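Local coordinates for protein alkane monooxygenase (Geobacillus thermodenitrificans, PDB 3B9O) that belongs to the luciferase-like monooxygenases, a flavin-dependent family of the TIM-barrel clan, and holds flavin mononucleotide in a pocket of its single chain, at residues A[157-162]-A[230-235]; A[132-137]-A[163-168]; A[223-228]-A[241-246]; A[236-241]-A[263-268]. All coordinates share one frame; numbering follows the deposited sequence.

Interaction 1. Residues A[157-162]-A[230-235]; sequences RYDLAD and SERGRE. With FMN (flavin mononucleotide), chain C.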
# COMPACT_ATOMS: atom_id res chain seq x y z
N ARG A 157 -11.95 -6.95 13.85
CA ARG A 157 -10.68 -6.27 13.57
C ARG A 157 -10.86 -4.90 12.90
O ARG A 157 -10.11 -3.98 13.19
CB ARG A 157 -9.77 -7.16 12.71
CG ARG A 157 -9.17 -8.31 13.51
CD ARG A 157 -8.50 -9.34 12.65
NE ARG A 157 -8.06 -10.40 13.54
CZ ARG A 157 -6.81 -10.82 13.67
NH1 ARG A 157 -5.83 -10.34 12.91
NH2 ARG A 157 -6.55 -11.78 14.53
N TYR A 158 -11.86 -4.78 12.02
CA TYR A 158 -12.18 -3.50 11.37
C TYR A 158 -12.84 -2.48 12.30
O TYR A 158 -12.62 -1.28 12.16
CB TYR A 158 -13.03 -3.71 10.10
CG TYR A 158 -12.21 -4.08 8.88
CD1 TYR A 158 -12.17 -5.38 8.40
CD2 TYR A 158 -11.45 -3.11 8.23
CE1 TYR A 158 -11.38 -5.71 7.27
CE2 TYR A 158 -10.66 -3.42 7.11
CZ TYR A 158 -10.63 -4.71 6.63
OH TYR A 158 -9.84 -5.00 5.51
N ASP A 159 -13.64 -2.95 13.25
CA ASP A 159 -14.16 -2.06 14.28
C ASP A 159 -13.03 -1.48 15.14
O ASP A 159 -13.05 -0.30 15.50
CB ASP A 159 -15.15 -2.80 15.17
CG ASP A 159 -16.39 -3.31 14.40
OD1 ASP A 159 -16.83 -2.66 13.44
OD2 ASP A 159 -16.91 -4.35 14.80
N LEU A 160 -12.06 -2.32 15.49
CA LEU A 160 -10.86 -1.89 16.20
C LEU A 160 -10.09 -0.85 15.37
O LEU A 160 -9.68 0.21 15.88
CB LEU A 160 -9.99 -3.12 16.53
CG LEU A 160 -8.55 -2.85 16.98
CD1 LEU A 160 -8.51 -2.02 18.26
CD2 LEU A 160 -7.82 -4.15 17.18
N ALA A 161 -9.92 -1.13 14.07
CA ALA A 161 -9.33 -0.18 13.16
C ALA A 161 -10.07 1.18 13.13
O ALA A 161 -9.42 2.24 13.07
CB ALA A 161 -9.23 -0.79 11.78
N ASP A 162 -11.42 1.16 13.14
CA ASP A 162 -12.19 2.38 13.22
C ASP A 162 -11.73 3.25 14.39
O ASP A 162 -11.43 4.44 14.22
CB ASP A 162 -13.69 2.09 13.38
CG ASP A 162 -14.38 1.83 12.06
OD1 ASP A 162 -15.26 0.93 12.03
OD2 ASP A 162 -14.10 2.52 11.06
N SER A 230 -12.80 -7.49 1.41
CA SER A 230 -14.01 -8.00 2.08
C SER A 230 -15.06 -6.92 2.13
O SER A 230 -14.75 -5.73 1.97
CB SER A 230 -13.68 -8.51 3.48
OG SER A 230 -13.36 -7.41 4.32
N GLU A 231 -16.31 -7.31 2.35
CA GLU A 231 -17.37 -6.31 2.40
C GLU A 231 -17.12 -5.30 3.52
O GLU A 231 -17.30 -4.10 3.32
CB GLU A 231 -18.75 -6.97 2.52
CG GLU A 231 -19.86 -5.95 2.54
CD GLU A 231 -21.24 -6.54 2.44
OE1 GLU A 231 -22.21 -5.77 2.67
OE2 GLU A 231 -21.35 -7.75 2.13
N ARG A 232 -16.68 -5.78 4.67
CA ARG A 232 -16.31 -4.91 5.79
C ARG A 232 -15.15 -3.95 5.42
O ARG A 232 -15.18 -2.77 5.78
CB ARG A 232 -15.94 -5.76 7.03
CG ARG A 232 -15.77 -4.97 8.34
CD ARG A 232 -17.04 -4.18 8.72
NE ARG A 232 -16.81 -3.31 9.87
CZ ARG A 232 -16.26 -2.08 9.82
NH1 ARG A 232 -15.87 -1.53 8.66
NH2 ARG A 232 -16.12 -1.37 10.94
N GLY A 233 -14.13 -4.49 4.76
CA GLY A 233 -13.01 -3.72 4.23
C GLY A 233 -13.45 -2.62 3.27
O GLY A 233 -13.03 -1.48 3.40
N ARG A 234 -14.35 -2.93 2.34
CA ARG A 234 -14.83 -1.92 1.37
C ARG A 234 -15.57 -0.85 2.09
O ARG A 234 -15.47 0.31 1.75
CB ARG A 234 -15.72 -2.53 0.28
CG ARG A 234 -14.95 -3.19 -0.86
CD ARG A 234 -15.91 -3.75 -1.96
NE ARG A 234 -16.08 -5.15 -1.65
CZ ARG A 234 -17.21 -5.82 -1.53
NH1 ARG A 234 -18.40 -5.27 -1.75
NH2 ARG A 234 -17.10 -7.09 -1.23
N GLU A 235 -16.32 -1.24 3.13
CA GLU A 235 -17.04 -0.26 3.94
C GLU A 235 -16.07 0.67 4.68
O GLU A 235 -16.30 1.89 4.82
CB GLU A 235 -17.95 -0.97 4.94
CG GLU A 235 -18.86 -0.01 5.70
CD GLU A 235 -19.95 0.59 4.83
OE1 GLU A 235 -20.48 1.64 5.21
OE2 GLU A 235 -20.29 0.03 3.76
N1 FMN C . -2.51 -7.41 4.14
C2 FMN C . -1.36 -7.24 4.84
O2 FMN C . -1.31 -7.69 6.02
N3 FMN C . -0.32 -6.60 4.23
C4 FMN C . -0.42 -6.11 2.95
O4 FMN C . 0.55 -5.52 2.42
C4A FMN C . -1.61 -6.28 2.23
N5 FMN C . -1.78 -5.82 0.95
C5A FMN C . -2.96 -6.03 0.30
C6 FMN C . -3.17 -5.58 -1.02
C7 FMN C . -4.40 -5.80 -1.67
C7M FMN C . -4.64 -5.33 -3.09
C8 FMN C . -5.43 -6.45 -1.01
C8M FMN C . -6.75 -6.69 -1.70
C9 FMN C . -5.24 -6.91 0.30
C9A FMN C . -4.01 -6.71 0.96
N10 FMN C . -3.83 -7.15 2.23
C10 FMN C . -2.65 -6.96 2.87
C1' FMN C . -4.90 -7.86 2.97
C2' FMN C . -5.64 -6.87 3.88
O2' FMN C . -5.06 -5.57 3.81
C3' FMN C . -5.73 -7.26 5.36
O3' FMN C . -4.46 -7.69 5.91
C4' FMN C . -6.90 -8.22 5.67
O4' FMN C . -6.46 -9.38 6.39
C5' FMN C . -7.69 -8.69 4.44
O5' FMN C . -8.73 -7.74 4.30
P FMN C . -10.18 -8.10 3.70
O1P FMN C . -10.51 -9.46 4.28
O2P FMN C . -11.02 -6.96 4.18
O3P FMN C . -10.00 -8.20 2.19
O HOH W 1 -15.45 1.26 9.00

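Interaction 2. Residues A[132-137]-A[163-168]; sequences WNVVTS and EYLEVC. With FMN (flavin mononucleotide), chain C.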
# COMPACT_ATOMS: atom_id res chain seq x y z
N TRP A 132 -0.14 6.17 4.84
CA TRP A 132 -0.33 4.98 5.63
C TRP A 132 -1.38 4.08 5.00
O TRP A 132 -2.55 4.46 4.85
CB TRP A 132 -0.67 5.37 7.09
CG TRP A 132 -1.08 4.24 7.99
CD1 TRP A 132 -0.74 2.90 7.88
CD2 TRP A 132 -1.91 4.35 9.17
NE1 TRP A 132 -1.34 2.18 8.92
CE2 TRP A 132 -2.06 3.03 9.72
CE3 TRP A 132 -2.57 5.43 9.79
CZ2 TRP A 132 -2.83 2.77 10.88
CZ3 TRP A 132 -3.33 5.18 10.95
CH2 TRP A 132 -3.42 3.86 11.50
N ASN A 133 -0.93 2.88 4.65
CA ASN A 133 -1.85 1.81 4.24
C ASN A 133 -2.38 1.06 5.46
O ASN A 133 -1.68 0.25 6.08
CB ASN A 133 -1.22 0.87 3.20
CG ASN A 133 -2.19 -0.24 2.75
OD1 ASN A 133 -3.38 0.00 2.52
ND2 ASN A 133 -1.69 -1.46 2.63
N VAL A 134 -3.62 1.38 5.80
CA VAL A 134 -4.31 0.86 6.98
C VAL A 134 -4.80 -0.54 6.68
O VAL A 134 -5.55 -0.76 5.74
CB VAL A 134 -5.51 1.73 7.38
CG1 VAL A 134 -6.18 1.15 8.66
CG2 VAL A 134 -5.06 3.13 7.62
N VAL A 135 -4.35 -1.47 7.50
CA VAL A 135 -4.57 -2.89 7.30
C VAL A 135 -5.03 -3.51 8.64
O VAL A 135 -4.78 -2.93 9.70
CB VAL A 135 -3.21 -3.46 6.77
CG1 VAL A 135 -2.79 -4.71 7.47
CG2 VAL A 135 -3.21 -3.51 5.24
N THR A 136 -5.75 -4.63 8.59
CA THR A 136 -6.08 -5.41 9.80
C THR A 136 -5.25 -6.69 10.00
O THR A 136 -5.18 -7.19 11.11
CB THR A 136 -7.57 -5.85 9.86
OG1 THR A 136 -7.92 -6.44 8.61
CG2 THR A 136 -8.49 -4.66 10.13
N SER A 137 -4.64 -7.28 8.97
CA SER A 137 -3.83 -8.51 9.23
C SER A 137 -4.67 -9.80 9.40
O SER A 137 -5.75 -9.79 10.01
CB SER A 137 -2.95 -8.37 10.49
OG SER A 137 -2.02 -7.28 10.37
N GLU A 163 -11.63 2.64 15.58
CA GLU A 163 -11.32 3.40 16.79
C GLU A 163 -9.82 3.79 16.80
O GLU A 163 -9.47 4.85 17.29
CB GLU A 163 -11.62 2.58 18.05
CG GLU A 163 -11.73 3.46 19.29
CD GLU A 163 -11.86 2.68 20.57
OE1 GLU A 163 -12.49 1.60 20.61
OE2 GLU A 163 -11.30 3.14 21.55
N TYR A 164 -8.98 2.92 16.23
CA TYR A 164 -7.55 3.18 16.09
C TYR A 164 -7.36 4.49 15.28
O TYR A 164 -6.61 5.39 15.68
CB TYR A 164 -6.90 1.98 15.37
CG TYR A 164 -5.40 1.90 15.51
CD1 TYR A 164 -4.81 0.88 16.27
CD2 TYR A 164 -4.56 2.87 14.92
CE1 TYR A 164 -3.44 0.77 16.44
CE2 TYR A 164 -3.15 2.79 15.09
CZ TYR A 164 -2.61 1.74 15.85
OH TYR A 164 -1.24 1.67 16.03
N LEU A 165 -8.02 4.56 14.13
CA LEU A 165 -8.03 5.78 13.31
C LEU A 165 -8.65 6.98 14.04
O LEU A 165 -8.15 8.09 13.94
CB LEU A 165 -8.70 5.52 11.96
CG LEU A 165 -7.80 4.92 10.85
CD1 LEU A 165 -8.67 4.77 9.65
CD2 LEU A 165 -6.63 5.84 10.52
N GLU A 166 -9.73 6.75 14.81
CA GLU A 166 -10.38 7.82 15.62
C GLU A 166 -9.29 8.48 16.47
O GLU A 166 -9.17 9.71 16.50
CB GLU A 166 -11.50 7.23 16.53
CG GLU A 166 -12.49 8.28 17.10
CD GLU A 166 -13.54 7.78 18.20
OE1 GLU A 166 -14.14 8.71 18.83
OE2 GLU A 166 -13.75 6.53 18.46
N VAL A 167 -8.52 7.63 17.16
CA VAL A 167 -7.43 8.06 18.08
C VAL A 167 -6.35 8.84 17.34
O VAL A 167 -5.97 9.94 17.77
CB VAL A 167 -6.77 6.85 18.83
CG1 VAL A 167 -5.56 7.28 19.64
CG2 VAL A 167 -7.82 6.13 19.75
N CYS A 168 -5.88 8.28 16.21
CA CYS A 168 -4.86 8.94 15.39
C CYS A 168 -5.36 10.27 14.85
O CYS A 168 -4.68 11.31 14.99
CB CYS A 168 -4.37 7.99 14.27
SG CYS A 168 -3.45 6.60 14.99
N1 FMN C . -2.51 -7.41 4.14
C2 FMN C . -1.36 -7.24 4.84
O2 FMN C . -1.31 -7.69 6.02
N3 FMN C . -0.32 -6.60 4.23
C4 FMN C . -0.42 -6.11 2.95
O4 FMN C . 0.55 -5.52 2.42
C4A FMN C . -1.61 -6.28 2.23
N5 FMN C . -1.78 -5.82 0.95
C5A FMN C . -2.96 -6.03 0.30
C6 FMN C . -3.17 -5.58 -1.02
C7 FMN C . -4.40 -5.80 -1.67
C7M FMN C . -4.64 -5.33 -3.09
C8 FMN C . -5.43 -6.45 -1.01
C8M FMN C . -6.75 -6.69 -1.70
C9 FMN C . -5.24 -6.91 0.30
C9A FMN C . -4.01 -6.71 0.96
N10 FMN C . -3.83 -7.15 2.23
C10 FMN C . -2.65 -6.96 2.87
C1' FMN C . -4.90 -7.86 2.97
C2' FMN C . -5.64 -6.87 3.88
O2' FMN C . -5.06 -5.57 3.81
C3' FMN C . -5.73 -7.26 5.36
O3' FMN C . -4.46 -7.69 5.91
C4' FMN C . -6.90 -8.22 5.67
O4' FMN C . -6.46 -9.38 6.39
C5' FMN C . -7.69 -8.69 4.44
O5' FMN C . -8.73 -7.74 4.30
P FMN C . -10.18 -8.10 3.70
O1P FMN C . -10.51 -9.46 4.28
O2P FMN C . -11.02 -6.96 4.18
O3P FMN C . -10.00 -8.20 2.19

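Interaction 3. Residues A[223-228]-A[241-246]; sequences VIYQAG and AECVFL. With FMN (flavin mononucleotide), chain C.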
# COMPACT_ATOMS: atom_id res chain seq x y z
N VAL A 223 -1.49 10.63 4.16
CA VAL A 223 -2.45 10.19 3.18
C VAL A 223 -2.90 8.79 3.57
O VAL A 223 -2.06 7.90 3.85
CB VAL A 223 -1.88 10.22 1.74
CG1 VAL A 223 -2.87 9.53 0.80
CG2 VAL A 223 -1.70 11.68 1.32
N ILE A 224 -4.22 8.60 3.63
CA ILE A 224 -4.77 7.31 4.10
C ILE A 224 -5.10 6.34 2.97
O ILE A 224 -5.98 6.59 2.15
CB ILE A 224 -6.07 7.50 4.98
CG1 ILE A 224 -5.82 8.48 6.15
CG2 ILE A 224 -6.61 6.05 5.45
CD1 ILE A 224 -4.73 8.01 7.16
N TYR A 225 -4.34 5.26 2.88
CA TYR A 225 -4.65 4.17 1.96
C TYR A 225 -5.36 3.07 2.71
O TYR A 225 -5.23 2.98 3.94
CB TYR A 225 -3.35 3.54 1.43
CG TYR A 225 -2.82 4.19 0.18
CD1 TYR A 225 -2.98 3.58 -1.08
CD2 TYR A 225 -2.21 5.46 0.25
CE1 TYR A 225 -2.49 4.21 -2.28
CE2 TYR A 225 -1.71 6.09 -0.90
CZ TYR A 225 -1.84 5.46 -2.17
OH TYR A 225 -1.32 6.11 -3.29
N GLN A 226 -6.09 2.25 1.97
CA GLN A 226 -6.69 1.05 2.47
C GLN A 226 -6.55 -0.03 1.41
O GLN A 226 -6.60 0.25 0.20
CB GLN A 226 -8.16 1.27 2.89
CG GLN A 226 -8.72 0.11 3.71
CD GLN A 226 -9.34 -0.99 2.85
OE1 GLN A 226 -9.57 -2.10 3.34
NE2 GLN A 226 -9.60 -0.69 1.55
N ALA A 227 -6.35 -1.25 1.88
CA ALA A 227 -6.32 -2.44 1.03
C ALA A 227 -7.01 -3.53 1.86
O ALA A 227 -6.66 -3.72 3.04
CB ALA A 227 -4.87 -2.81 0.70
N GLY A 228 -8.01 -4.20 1.28
CA GLY A 228 -8.84 -5.18 2.02
C GLY A 228 -10.19 -5.20 1.32
O GLY A 228 -10.96 -4.21 1.37
N ALA A 241 -10.69 5.92 3.68
CA ALA A 241 -9.58 5.94 2.73
C ALA A 241 -9.61 7.11 1.72
O ALA A 241 -10.66 7.43 1.13
CB ALA A 241 -9.48 4.61 1.99
N GLU A 242 -8.46 7.74 1.55
CA GLU A 242 -8.27 8.67 0.44
C GLU A 242 -7.82 7.94 -0.84
O GLU A 242 -8.08 8.42 -1.97
CB GLU A 242 -7.22 9.73 0.81
CG GLU A 242 -7.49 10.48 2.08
CD GLU A 242 -6.36 11.44 2.36
OE1 GLU A 242 -6.36 12.54 1.75
OE2 GLU A 242 -5.49 11.09 3.19
N CYS A 243 -7.12 6.81 -0.68
CA CYS A 243 -6.75 5.98 -1.80
C CYS A 243 -7.01 4.51 -1.49
O CYS A 243 -6.68 4.05 -0.39
CB CYS A 243 -5.25 6.15 -2.14
SG CYS A 243 -4.78 7.86 -2.48
N VAL A 244 -7.59 3.78 -2.45
CA VAL A 244 -7.94 2.39 -2.24
C VAL A 244 -7.16 1.52 -3.20
O VAL A 244 -7.13 1.80 -4.38
CB VAL A 244 -9.49 2.15 -2.37
CG1 VAL A 244 -9.86 0.74 -1.98
CG2 VAL A 244 -10.26 3.17 -1.54
N PHE A 245 -6.50 0.49 -2.67
CA PHE A 245 -5.77 -0.49 -3.49
C PHE A 245 -6.73 -1.70 -3.65
O PHE A 245 -6.93 -2.49 -2.74
CB PHE A 245 -4.45 -0.85 -2.75
CG PHE A 245 -3.52 -1.83 -3.48
CD1 PHE A 245 -2.47 -2.44 -2.76
CD2 PHE A 245 -3.68 -2.17 -4.85
CE1 PHE A 245 -1.60 -3.37 -3.40
CE2 PHE A 245 -2.79 -3.10 -5.50
CZ PHE A 245 -1.77 -3.69 -4.76
N LEU A 246 -7.31 -1.81 -4.83
CA LEU A 246 -8.30 -2.83 -5.19
C LEU A 246 -7.68 -4.07 -5.79
O LEU A 246 -6.65 -4.01 -6.49
CB LEU A 246 -9.21 -2.26 -6.25
CG LEU A 246 -10.54 -1.54 -6.06
CD1 LEU A 246 -10.90 -1.27 -4.65
CD2 LEU A 246 -10.60 -0.33 -6.97
N1 FMN C . -2.51 -7.41 4.14
C2 FMN C . -1.36 -7.24 4.84
O2 FMN C . -1.31 -7.69 6.02
N3 FMN C . -0.32 -6.60 4.23
C4 FMN C . -0.42 -6.11 2.95
O4 FMN C . 0.55 -5.52 2.42
C4A FMN C . -1.61 -6.28 2.23
N5 FMN C . -1.78 -5.82 0.95
C5A FMN C . -2.96 -6.03 0.30
C6 FMN C . -3.17 -5.58 -1.02
C7 FMN C . -4.40 -5.80 -1.67
C7M FMN C . -4.64 -5.33 -3.09
C8 FMN C . -5.43 -6.45 -1.01
C8M FMN C . -6.75 -6.69 -1.70
C9 FMN C . -5.24 -6.91 0.30
C9A FMN C . -4.01 -6.71 0.96
N10 FMN C . -3.83 -7.15 2.23
C10 FMN C . -2.65 -6.96 2.87
C1' FMN C . -4.90 -7.86 2.97
C2' FMN C . -5.64 -6.87 3.88
O2' FMN C . -5.06 -5.57 3.81
C3' FMN C . -5.73 -7.26 5.36
O3' FMN C . -4.46 -7.69 5.91
C4' FMN C . -6.90 -8.22 5.67
O4' FMN C . -6.46 -9.38 6.39
C5' FMN C . -7.69 -8.69 4.44
O5' FMN C . -8.73 -7.74 4.30
P FMN C . -10.18 -8.10 3.70
O1P FMN C . -10.51 -9.46 4.28
O2P FMN C . -11.02 -6.96 4.18
O3P FMN C . -10.00 -8.20 2.19
O HOH W 2 -8.99 -3.39 -1.13

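Interaction 4. Residues A[236-241]-A[263-268]; sequences FAAKHA and KRAKKY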
# COMPACT_ATOMS: atom_id res chain seq x y z
N PHE A 236 -15.00 0.06 5.19
CA PHE A 236 -13.93 0.78 5.90
C PHE A 236 -13.23 1.79 5.00
O PHE A 236 -13.00 2.92 5.40
CB PHE A 236 -12.90 -0.19 6.47
CG PHE A 236 -11.85 0.47 7.34
CD1 PHE A 236 -12.10 0.70 8.67
CD2 PHE A 236 -10.63 0.86 6.82
CE1 PHE A 236 -11.15 1.31 9.49
CE2 PHE A 236 -9.66 1.48 7.65
CZ PHE A 236 -9.94 1.69 8.98
N ALA A 237 -12.82 1.33 3.81
CA ALA A 237 -12.36 2.19 2.72
C ALA A 237 -13.28 3.39 2.45
O ALA A 237 -12.81 4.53 2.38
CB ALA A 237 -12.18 1.33 1.42
N ALA A 238 -14.59 3.13 2.30
CA ALA A 238 -15.58 4.18 2.01
C ALA A 238 -15.61 5.25 3.08
O ALA A 238 -15.69 6.46 2.79
CB ALA A 238 -16.99 3.55 1.83
N LYS A 239 -15.47 4.80 4.32
CA LYS A 239 -15.49 5.68 5.47
C LYS A 239 -14.19 6.52 5.59
O LYS A 239 -14.26 7.68 5.91
CB LYS A 239 -15.70 4.85 6.75
CG LYS A 239 -15.93 5.71 8.00
CD LYS A 239 -16.21 4.85 9.22
CE LYS A 239 -16.61 5.76 10.37
NZ LYS A 239 -16.69 5.00 11.64
N HIS A 240 -13.02 5.90 5.41
CA HIS A 240 -11.75 6.54 5.78
C HIS A 240 -10.77 6.83 4.66
O HIS A 240 -10.02 7.80 4.73
CB HIS A 240 -10.98 5.61 6.72
CG HIS A 240 -11.65 5.36 8.03
ND1 HIS A 240 -11.61 6.25 9.08
CD2 HIS A 240 -12.34 4.28 8.47
CE1 HIS A 240 -12.26 5.74 10.12
NE2 HIS A 240 -12.73 4.55 9.76
N ALA A 241 -10.69 5.92 3.68
CA ALA A 241 -9.58 5.94 2.73
C ALA A 241 -9.61 7.11 1.72
O ALA A 241 -10.66 7.43 1.13
CB ALA A 241 -9.48 4.61 1.99
N LYS A 263 -20.40 4.31 -3.79
CA LYS A 263 -21.76 4.30 -3.24
C LYS A 263 -21.74 4.25 -1.73
O LYS A 263 -22.48 4.98 -1.08
CB LYS A 263 -22.55 3.08 -3.73
CG LYS A 263 -22.83 3.18 -5.12
N ARG A 264 -20.88 3.40 -1.19
CA ARG A 264 -20.77 3.25 0.26
C ARG A 264 -20.32 4.54 0.96
O ARG A 264 -20.68 4.76 2.13
CB ARG A 264 -19.84 2.11 0.62
CG ARG A 264 -20.34 0.72 0.20
CD ARG A 264 -19.35 -0.26 0.68
NE ARG A 264 -19.63 -1.61 0.22
CZ ARG A 264 -20.20 -2.55 0.96
NH1 ARG A 264 -20.59 -2.31 2.22
NH2 ARG A 264 -20.42 -3.74 0.41
N ALA A 265 -19.56 5.38 0.24
CA ALA A 265 -19.02 6.62 0.82
C ALA A 265 -20.10 7.67 1.12
O ALA A 265 -19.90 8.49 2.03
CB ALA A 265 -17.93 7.21 -0.07
N LYS A 266 -21.22 7.65 0.40
CA LYS A 266 -22.26 8.71 0.52
C LYS A 266 -22.84 8.83 1.93
O LYS A 266 -22.97 9.92 2.43
CB LYS A 266 -23.41 8.52 -0.48
CG LYS A 266 -22.99 8.51 -1.96
CD LYS A 266 -24.13 7.97 -2.88
CE LYS A 266 -24.72 6.61 -2.36
NZ LYS A 266 -25.29 5.77 -3.47
N LYS A 267 -23.12 7.70 2.58
CA LYS A 267 -23.72 7.73 3.95
C LYS A 267 -22.79 8.39 4.99
O LYS A 267 -23.24 8.77 6.06
CB LYS A 267 -24.10 6.32 4.42
CG LYS A 267 -22.88 5.48 4.81
CD LYS A 267 -23.20 4.10 5.36
CE LYS A 267 -23.57 3.11 4.29
NZ LYS A 267 -22.37 2.74 3.46
N TYR A 268 -21.49 8.47 4.69
CA TYR A 268 -20.54 9.15 5.57
C TYR A 268 -20.37 10.62 5.19
O TYR A 268 -19.59 11.33 5.81
CB TYR A 268 -19.18 8.41 5.61
CG TYR A 268 -19.31 6.96 6.01
CD1 TYR A 268 -19.16 5.96 5.08
CD2 TYR A 268 -19.62 6.60 7.32
CE1 TYR A 268 -19.28 4.63 5.44
CE2 TYR A 268 -19.74 5.26 7.70
CZ TYR A 268 -19.59 4.30 6.76
OH TYR A 268 -19.71 2.97 7.14

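Interaction 1. Residues A[157-162]-A[230-235]
R232 reaches out from helix 231-240 and meets two carboxylates of helix 154-174, D159 and D162, with one nitrogen. Its NH2 makes a nearly straight bond to D159 OD1 (2.9 Å, 172° at the hydrogen), approaching that oxygen from the anti side. The bond from NH2 to D162 OD1 is shorter and more bent (2.7 Å, 141°) and uses the syn side. Both are salt bridges, and both oxygens lie close to the guanidinium plane. NH1 is satisfied by a water that donates in turn to D162 OD2, an oxygen also bonded to H240 NE2.

R232 CG, turned anti to the backbone N (chi1 -170°), packs 3.5 Å from Y158 CB, while that same CB sits over the centre of the guanidinium face. Further along, G233 CA lies over one face of the Y158 ring in a CH-pi contact, and Y158 OH donates to FMN O2P at 2.6 Å. S230 N gives its hydrogen to FMN O3P at 3.0 Å. S230 OG, also bonded to H154 NE2, accepts from G233 N at 3.1 Å; its spacing to FMN O2P is too short to read in detail. S230 is thus the N-cap of a helix whose amino end, with its partial positive charge, probably steadies the phosphate: the phosphate site at a helix N terminus familiar from TIM barrels.

Interaction 2. Residues A[132-137]-A[163-168]
W132 and V134 on the strand face Y164, L165 and C168 in segment 163-168 of helix 154-174, the two segments running roughly antiparallel (147° between their axes), with V134 and L165 bringing the nearest CA atoms together. The contact is carried by the far rim of the W132 indole. Its CG is anti to the backbone N (chi1 172°), and the six-membered ring extends toward the helix. There CZ3 touches L165 CD2 at 3.4 Å, a close fit in which the leucine and the indole pass alongside one another, running opposite ways. CH2 meets Y164 CD2 at 3.7 Å, with the tyrosine atom near the indole plane; the two ring planes are inclined by 60°, an oblique pairing. C168 SG stands 4.3 Å from W132 CZ3 in an oblique sulfur-aromatic contact.

This is the helix-on-sheet packing of a TIM barrel: strand 130-135 belongs to the parallel inner sheet, and helix 154-174 lies against its outside before the chain returns to the neighbouring strand 223-227. V134 CG2 covers the centre of one face of the W132 indole, 3.6 Å above the plane, and also touches L165 CD2. The polar ends turn elsewhere, W132 NE1 to F105 O and Y164 OH to E110 O, leaving the interface itself apolar and buried. At the carboxyl end of the strand the flavin mononucleotide takes over: V135 lays both methyls against it, and S137 N donates to FMN O3' at 3.1 Å.

Interaction 3. Residues A[223-228]-A[241-246]
Y225 and C243 fit closely together across these neighbouring parallel strands: C243 CB sits over the centre of the phenol ring, 3.3 Å above its plane. With C243 SG anti to the carbonyl carbon (chi1 -56°), the sulfur also lies over that face, 3.8 Å from Y225 CZ, and the sulfur also touches V223 CG1. The tyrosine hydroxyl is bonded to Y412 and N8.

On the other side of the sheet the small CB of A241 nestles against Q226 CB at 3.7 Å, while V244 lies side by side with Q226. At the start of the pair the E242 side chain crosses those of V223 and I224 at about a right angle. Its OE2 accepts from I224 N (2.8 Å) and is paired with R413 as well. I224 O is gripped by two donors, E242 N and C243 N, and the register continues through Q226 N to C243 O and F245 N to Q226 O; that last bond is nearly straight (2.9 Å, 176°). Beyond it a water spans F245 O and G228 N.

At the carboxyl end the two strands form a seat for the flavin mononucleotide. FMN C7M rests over the centre of the F245 ring, 3.4 Å above it, A227 CB lies 3.7 Å from FMN C6, and FMN O2' donates to A227 O. Two parallel strands joined through helix 231-240 make a right-handed beta-alpha-beta unit, with the cofactor at the C-terminal strand ends as in TIM-barrel enzymes.

Interaction 4. Residues A[236-241]-A[263-268]
K239 crosses the ring of Y268 at about a right angle, and its aliphatic chain can be followed atom by atom over one face. CB comes first, over the ring centre in a CH-pi contact, 3.8 Å from Y268 CE1. CG, anti to the backbone N (chi1 -172°), moves on to the other flank, 3.8 Å from Y268 CE2. The chain stays extended, with CD and then CE drawing away past that same CE2, CE at 4.1 Å. NZ has left the ring and ends 3.6 Å from D162 OD2.

The opposite face of Y268 is covered by K267 CG, also over the centre, which clamps the phenol between two lysine chains; its hydroxyl is bonded to E235. These are two consecutive helices of the barrel's outer layer, 231-240 and 251-265, separated by strand 243-246. They come close where A238 and A265 pair, their CA atoms 4.4 Å apart. A238 CB presses on R264 CB at 3.4 Å and A265 N at 3.5 Å, while A265 CB touches A238 O. Past its CB, R264 leads away to salt bridges with E235 and D260.

From the N terminus, interaction 2 closes first, bringing helix 154-174 back onto strand 130-135. Interaction 1 starts inside that loop, on the same helix, and ends on helix 231-240, so the two cross. Interaction 3 opens at strand 223-227, before interaction 1 has closed, and crosses it too, the short loop back to strand 243-246 holding helix 231-240. Interaction 4 starts late in that helix, shares A241 with interaction 3 and crosses it, reaching the end of helix 251-265; it follows interaction 1 in series. Together they tie three adjacent barrel strands to three outer helices, and interactions 1, 2 and 3 converge on the flavin mononucleotide.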